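Local coordinates for protein metallophosphoesterase (Sphaerobacter thermophilus, PDB 3RQZ) that binds two zinc ions in a calcineurin-like metallophosphoesterase fold and probably acts as a phosphatase, at residues 49-62 with 96-108. Sequence-based numbering, arbitrary orientation.
Sequences VELVRVLAPNISVI and EHLQYLESLPNRM
Y100 fills a hollow lined by R53, V49 and S60, where helix 96-103 crosses helix 49-55 at 49° in this calcineurin-like phosphoesterase fold. The R53 chain runs extended over one face of the Y100 ring. R53 CB sits over the centre of the Y100 ring, 3.8 Å from its centroid, in a CH-pi contact. L104 CD2 covers the opposite face near the rim. V49 CG1 fills the notch between Y100 CD2 and H97 CD2. With CG anti to the backbone N (chi1 175°), Y100 sends its hydroxyl into the bend after helix 49-55. There Y100 OH lies 2.8 Å from S60 OG. Y100 OH donates to a water that bridges the carbonyls of R53 and A56. A leucine here would probably open a gap under R53 and leave that water and S60 OG without their hydroxyl partner.

Beyond the helices, I62 N donates a hydrogen bond to P105 O at 3.1 Å. I62 CD1 touches L101 O, and the I62 side chain is about 11 Å from a bound zinc. M108, a selenomethionine, lays CB against I59 CD1 and CG against V61 CG1. These side chains meet between outermost strands 59-60 and 107-110 of two different sheets. H97 NE2 donates at 2.8 Å to the anti lone pair of E50 OE2, which lies close to the H97 ring plane.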
loop_
_atom_site.group_PDB
_atom_site.type_symbol
_atom_site.label_atom_id
_atom_site.label_comp_id
_atom_site.label_asym_id
_atom_site.label_seq_id
_atom_site.Cartn_x
_atom_site.Cartn_y
_atom_site.Cartn_z
ATOM N N VAL A 49 9.097 -8.772 1.017
ATOM C CA VAL A 49 10.070 -7.867 1.632
ATOM C C VAL A 49 11.348 -7.798 0.790
ATOM O O VAL A 49 11.911 -6.719 0.579
ATOM C CB VAL A 49 10.442 -8.297 3.098
ATOM C CG1 VAL A 49 11.675 -7.532 3.612
ATOM C CG2 VAL A 49 9.279 -8.089 4.019
ATOM N N GLU A 50 11.821 -8.949 0.331
ATOM C CA GLU A 50 13.053 -8.988 -0.463
ATOM C C GLU A 50 12.926 -8.143 -1.727
ATOM O O GLU A 50 13.830 -7.358 -2.049
ATOM C CB GLU A 50 13.464 -10.437 -0.773
ATOM C CG GLU A 50 13.884 -11.184 0.499
ATOM C CD GLU A 50 13.937 -12.696 0.341
ATOM O OE1 GLU A 50 13.963 -13.175 -0.805
ATOM O OE2 GLU A 50 13.988 -13.414 1.370
ATOM N N LEU A 51 11.786 -8.262 -2.400
ATOM C CA LEU A 51 11.507 -7.482 -3.607
ATOM C C LEU A 51 11.400 -5.980 -3.382
ATOM O O LEU A 51 12.056 -5.187 -4.079
ATOM C CB LEU A 51 10.190 -7.932 -4.235
ATOM C CG LEU A 51 10.287 -9.146 -5.129
ATOM C CD1 LEU A 51 8.909 -9.500 -5.592
ATOM C CD2 LEU A 51 11.143 -8.813 -6.301
ATOM N N VAL A 52 10.548 -5.595 -2.430
ATOM C CA VAL A 52 10.374 -4.174 -2.095
ATOM C C VAL A 52 11.700 -3.514 -1.673
ATOM O O VAL A 52 12.003 -2.362 -2.077
ATOM C CB VAL A 52 9.248 -3.953 -1.033
ATOM C CG1 VAL A 52 9.282 -2.489 -0.490
ATOM C CG2 VAL A 52 7.879 -4.250 -1.652
ATOM N N ARG A 53 12.497 -4.225 -0.875
ATOM C CA ARG A 53 13.810 -3.713 -0.439
ATOM C C ARG A 53 14.679 -3.253 -1.624
ATOM O O ARG A 53 15.232 -2.126 -1.617
ATOM C CB ARG A 53 14.565 -4.767 0.370
ATOM C CG ARG A 53 15.972 -4.342 0.766
ATOM C CD ARG A 53 16.595 -5.346 1.729
ATOM N NE ARG A 53 17.757 -4.762 2.379
ATOM C CZ ARG A 53 18.288 -5.195 3.506
ATOM N NH1 ARG A 53 17.764 -6.251 4.152
ATOM N NH2 ARG A 53 19.339 -4.553 3.992
ATOM N N VAL A 54 14.799 -4.129 -2.627
ATOM C CA VAL A 54 15.656 -3.876 -3.792
ATOM C C VAL A 54 15.018 -2.799 -4.698
ATOM O O VAL A 54 15.703 -1.894 -5.192
ATOM C CB VAL A 54 15.906 -5.211 -4.623
ATOM C CG1 VAL A 54 16.543 -4.905 -5.980
ATOM C CG2 VAL A 54 16.791 -6.158 -3.849
ATOM N N LEU A 55 13.703 -2.891 -4.883
ATOM C CA LEU A 55 12.988 -2.067 -5.865
ATOM C C LEU A 55 12.600 -0.653 -5.430
ATOM O O LEU A 55 12.343 0.208 -6.278
ATOM C CB LEU A 55 11.738 -2.794 -6.343
ATOM C CG LEU A 55 11.977 -4.071 -7.147
ATOM C CD1 LEU A 55 10.623 -4.689 -7.494
ATOM C CD2 LEU A 55 12.771 -3.789 -8.414
ATOM N N ALA A 56 12.550 -0.416 -4.117
ATOM C CA ALA A 56 12.112 0.879 -3.602
ATOM C C ALA A 56 13.214 1.518 -2.757
ATOM O O ALA A 56 13.044 1.688 -1.556
ATOM C CB ALA A 56 10.806 0.710 -2.806
ATOM N N PRO A 57 14.363 1.875 -3.385
ATOM C CA PRO A 57 15.473 2.445 -2.586
ATOM C C PRO A 57 15.229 3.885 -2.078
ATOM O O PRO A 57 15.903 4.318 -1.150
ATOM C CB PRO A 57 16.663 2.420 -3.563
ATOM C CG PRO A 57 15.999 2.513 -5.009
ATOM C CD PRO A 57 14.755 1.637 -4.797
ATOM N N ASN A 58 14.297 4.621 -2.671
ATOM C CA ASN A 58 14.111 6.028 -2.280
ATOM C C ASN A 58 12.932 6.262 -1.355
ATOM O O ASN A 58 13.050 7.054 -0.415
ATOM C CB ASN A 58 13.982 6.930 -3.532
ATOM C CG ASN A 58 15.221 6.904 -4.389
ATOM O OD1 ASN A 58 16.334 7.168 -3.909
ATOM N ND2 ASN A 58 15.049 6.587 -5.669
ATOM N N ILE A 59 11.796 5.613 -1.625
ATOM C CA ILE A 59 10.584 5.817 -0.831
ATOM C C ILE A 59 10.031 4.447 -0.446
ATOM O O ILE A 59 9.581 3.693 -1.300
ATOM C CB ILE A 59 9.493 6.656 -1.583
ATOM C CG1 ILE A 59 10.001 8.055 -1.966
ATOM C CG2 ILE A 59 8.188 6.797 -0.718
ATOM C CD1 ILE A 59 9.988 9.018 -0.828
ATOM N N SER A 60 10.111 4.115 0.834
ATOM C CA SER A 60 9.579 2.856 1.352
ATOM C C SER A 60 9.262 3.124 2.819
ATOM O O SER A 60 10.172 3.242 3.648
ATOM C CB SER A 60 10.630 1.733 1.241
ATOM O OG SER A 60 10.115 0.477 1.708
ATOM N N VAL A 61 7.977 3.278 3.144
ATOM C CA VAL A 61 7.612 3.650 4.484
ATOM C C VAL A 61 6.943 2.434 5.171
ATOM O O VAL A 61 6.467 1.525 4.502
ATOM C CB VAL A 61 6.721 4.971 4.514
ATOM C CG1 VAL A 61 7.512 6.192 3.932
ATOM C CG2 VAL A 61 5.409 4.790 3.765
ATOM N N ILE A 62 6.972 2.401 6.499
ATOM C CA ILE A 62 6.519 1.248 7.251
ATOM C C ILE A 62 4.996 1.334 7.343
ATOM O O ILE A 62 4.435 2.448 7.411
ATOM C CB ILE A 62 7.181 1.225 8.663
ATOM C CG1 ILE A 62 6.840 -0.048 9.405
ATOM C CG2 ILE A 62 6.759 2.428 9.552
ATOM C CD1 ILE A 62 8.035 -0.833 9.780
ATOM N N GLU A 96 17.390 -10.582 8.186
ATOM C CA GLU A 96 17.516 -9.576 7.138
ATOM C C GLU A 96 16.196 -8.833 6.871
ATOM O O GLU A 96 16.217 -7.633 6.599
ATOM C CB GLU A 96 18.042 -10.217 5.844
ATOM C CG GLU A 96 16.988 -11.124 5.162
ATOM C CD GLU A 96 17.485 -11.783 3.902
ATOM O OE1 GLU A 96 17.522 -13.054 3.870
ATOM O OE2 GLU A 96 17.830 -11.031 2.948
ATOM N N HIS A 97 15.062 -9.552 6.939
ATOM C CA HIS A 97 13.741 -8.952 6.740
ATOM C C HIS A 97 13.369 -8.081 7.912
ATOM O O HIS A 97 12.828 -6.987 7.712
ATOM C CB HIS A 97 12.648 -10.006 6.558
ATOM C CG HIS A 97 13.015 -11.067 5.583
ATOM N ND1 HIS A 97 13.370 -12.337 5.978
ATOM C CD2 HIS A 97 13.169 -11.025 4.239
ATOM C CE1 HIS A 97 13.700 -13.046 4.914
ATOM N NE2 HIS A 97 13.578 -12.276 3.845
ATOM N N LEU A 98 13.619 -8.589 9.131
ATOM C CA LEU A 98 13.416 -7.807 10.353
ATOM C C LEU A 98 14.255 -6.521 10.358
ATOM O O LEU A 98 13.745 -5.454 10.680
ATOM C CB LEU A 98 13.701 -8.660 11.605
ATOM C CG LEU A 98 12.731 -9.866 11.671
ATOM C CD1 LEU A 98 13.250 -10.972 12.624
ATOM C CD2 LEU A 98 11.317 -9.376 12.051
ATOM N N GLN A 99 15.534 -6.623 10.003
ATOM C CA GLN A 99 16.407 -5.431 9.960
ATOM C C GLN A 99 15.910 -4.411 8.950
ATOM O O GLN A 99 15.943 -3.203 9.193
ATOM C CB GLN A 99 17.851 -5.815 9.624
ATOM C CG GLN A 99 18.580 -6.559 10.738
ATOM C CD GLN A 99 19.900 -7.130 10.245
ATOM O OE1 GLN A 99 20.432 -6.673 9.248
ATOM N NE2 GLN A 99 20.418 -8.143 10.932
ATOM N N TYR A 100 15.449 -4.887 7.802
ATOM C CA TYR A 100 14.972 -3.954 6.809
ATOM C C TYR A 100 13.716 -3.199 7.288
ATOM O O TYR A 100 13.618 -1.981 7.153
ATOM C CB TYR A 100 14.684 -4.662 5.465
ATOM C CG TYR A 100 14.061 -3.735 4.452
ATOM C CD1 TYR A 100 14.835 -2.772 3.799
ATOM C CD2 TYR A 100 12.701 -3.836 4.130
ATOM C CE1 TYR A 100 14.268 -1.891 2.863
ATOM C CE2 TYR A 100 12.114 -2.978 3.204
ATOM C CZ TYR A 100 12.921 -1.995 2.560
ATOM O OH TYR A 100 12.360 -1.149 1.624
ATOM N N LEU A 101 12.737 -3.950 7.774
ATOM C CA LEU A 101 11.493 -3.352 8.278
ATOM C C LEU A 101 11.770 -2.387 9.417
ATOM O O LEU A 101 11.193 -1.307 9.432
ATOM C CB LEU A 101 10.469 -4.406 8.663
ATOM C CG LEU A 101 9.943 -5.255 7.493
ATOM C CD1 LEU A 101 9.063 -6.333 8.065
ATOM C CD2 LEU A 101 9.210 -4.434 6.396
ATOM N N GLU A 102 12.662 -2.776 10.340
ATOM C CA GLU A 102 13.064 -1.916 11.443
ATOM C C GLU A 102 13.702 -0.620 10.968
ATOM O O GLU A 102 13.670 0.396 11.676
ATOM C CB GLU A 102 14.022 -2.653 12.397
ATOM C CG GLU A 102 13.314 -3.728 13.222
ATOM C CD GLU A 102 14.255 -4.760 13.887
ATOM O OE1 GLU A 102 15.494 -4.569 13.870
ATOM O OE2 GLU A 102 13.745 -5.770 14.434
ATOM N N SER A 103 14.267 -0.630 9.759
ATOM C CA SER A 103 14.981 0.561 9.316
ATOM C C SER A 103 14.048 1.624 8.763
ATOM O O SER A 103 14.457 2.791 8.635
ATOM C CB SER A 103 16.052 0.184 8.281
ATOM O OG SER A 103 15.481 -0.096 7.000
ATOM N N LEU A 104 12.801 1.239 8.438
ATOM C CA LEU A 104 11.942 2.089 7.620
ATOM C C LEU A 104 11.400 3.287 8.412
ATOM O O LEU A 104 11.026 3.145 9.574
ATOM C CB LEU A 104 10.796 1.309 6.944
ATOM C CG LEU A 104 11.173 0.157 5.998
ATOM C CD1 LEU A 104 9.911 -0.405 5.321
ATOM C CD2 LEU A 104 12.156 0.602 4.898
ATOM N N PRO A 105 11.376 4.466 7.777
ATOM C CA PRO A 105 10.775 5.648 8.355
ATOM C C PRO A 105 9.245 5.528 8.294
ATOM O O PRO A 105 8.693 4.749 7.485
ATOM C CB PRO A 105 11.278 6.742 7.415
ATOM C CG PRO A 105 11.231 6.061 6.048
ATOM C CD PRO A 105 11.768 4.683 6.369
ATOM N N ASN A 106 8.539 6.231 9.167
ATOM C CA ASN A 106 7.077 6.264 8.996
ATOM C C ASN A 106 6.614 7.374 8.049
ATOM O O ASN A 106 5.451 7.458 7.703
ATOM C CB ASN A 106 6.354 6.253 10.363
ATOM C CG ASN A 106 6.522 7.522 11.151
ATOM O OD1 ASN A 106 6.770 8.571 10.604
ATOM N ND2 ASN A 106 6.361 7.423 12.471
ATOM N N ARG A 107 7.546 8.228 7.619
ATOM C CA ARG A 107 7.180 9.364 6.793
ATOM C C ARG A 107 8.344 9.730 5.908
ATOM O O ARG A 107 9.462 9.892 6.389
ATOM C CB ARG A 107 6.793 10.576 7.654
ATOM C CG ARG A 107 6.144 11.785 6.864
ATOM C CD ARG A 107 6.195 13.115 7.634
ATOM N NE ARG A 107 5.893 12.971 9.047
ATOM C CZ ARG A 107 4.684 13.146 9.583
ATOM N NH1 ARG A 107 4.510 12.956 10.881
ATOM N NH2 ARG A 107 3.656 13.521 8.834
HETATM N N MSE A 108 8.078 9.946 4.633
HETATM C CA MSE A 108 9.086 10.558 3.766
HETATM C C MSE A 108 8.563 11.874 3.176
HETATM O O MSE A 108 7.438 11.938 2.678
HETATM C CB MSE A 108 9.503 9.576 2.664
HETATM C CG MSE A 108 10.414 8.399 3.221
HETATM SE SE MSE A 108 12.183 9.086 3.764
HETATM C CE MSE A 108 12.585 9.921 2.095
HETATM O O HOH W 1 14.443 -0.182 0.043
HETATM O O HOH W 2 19.842 -6.639 6.264
HETATM O O HOH W 3 15.976 -8.505 2.755
HETATM O O HOH W 4 3.905 5.207 7.349
#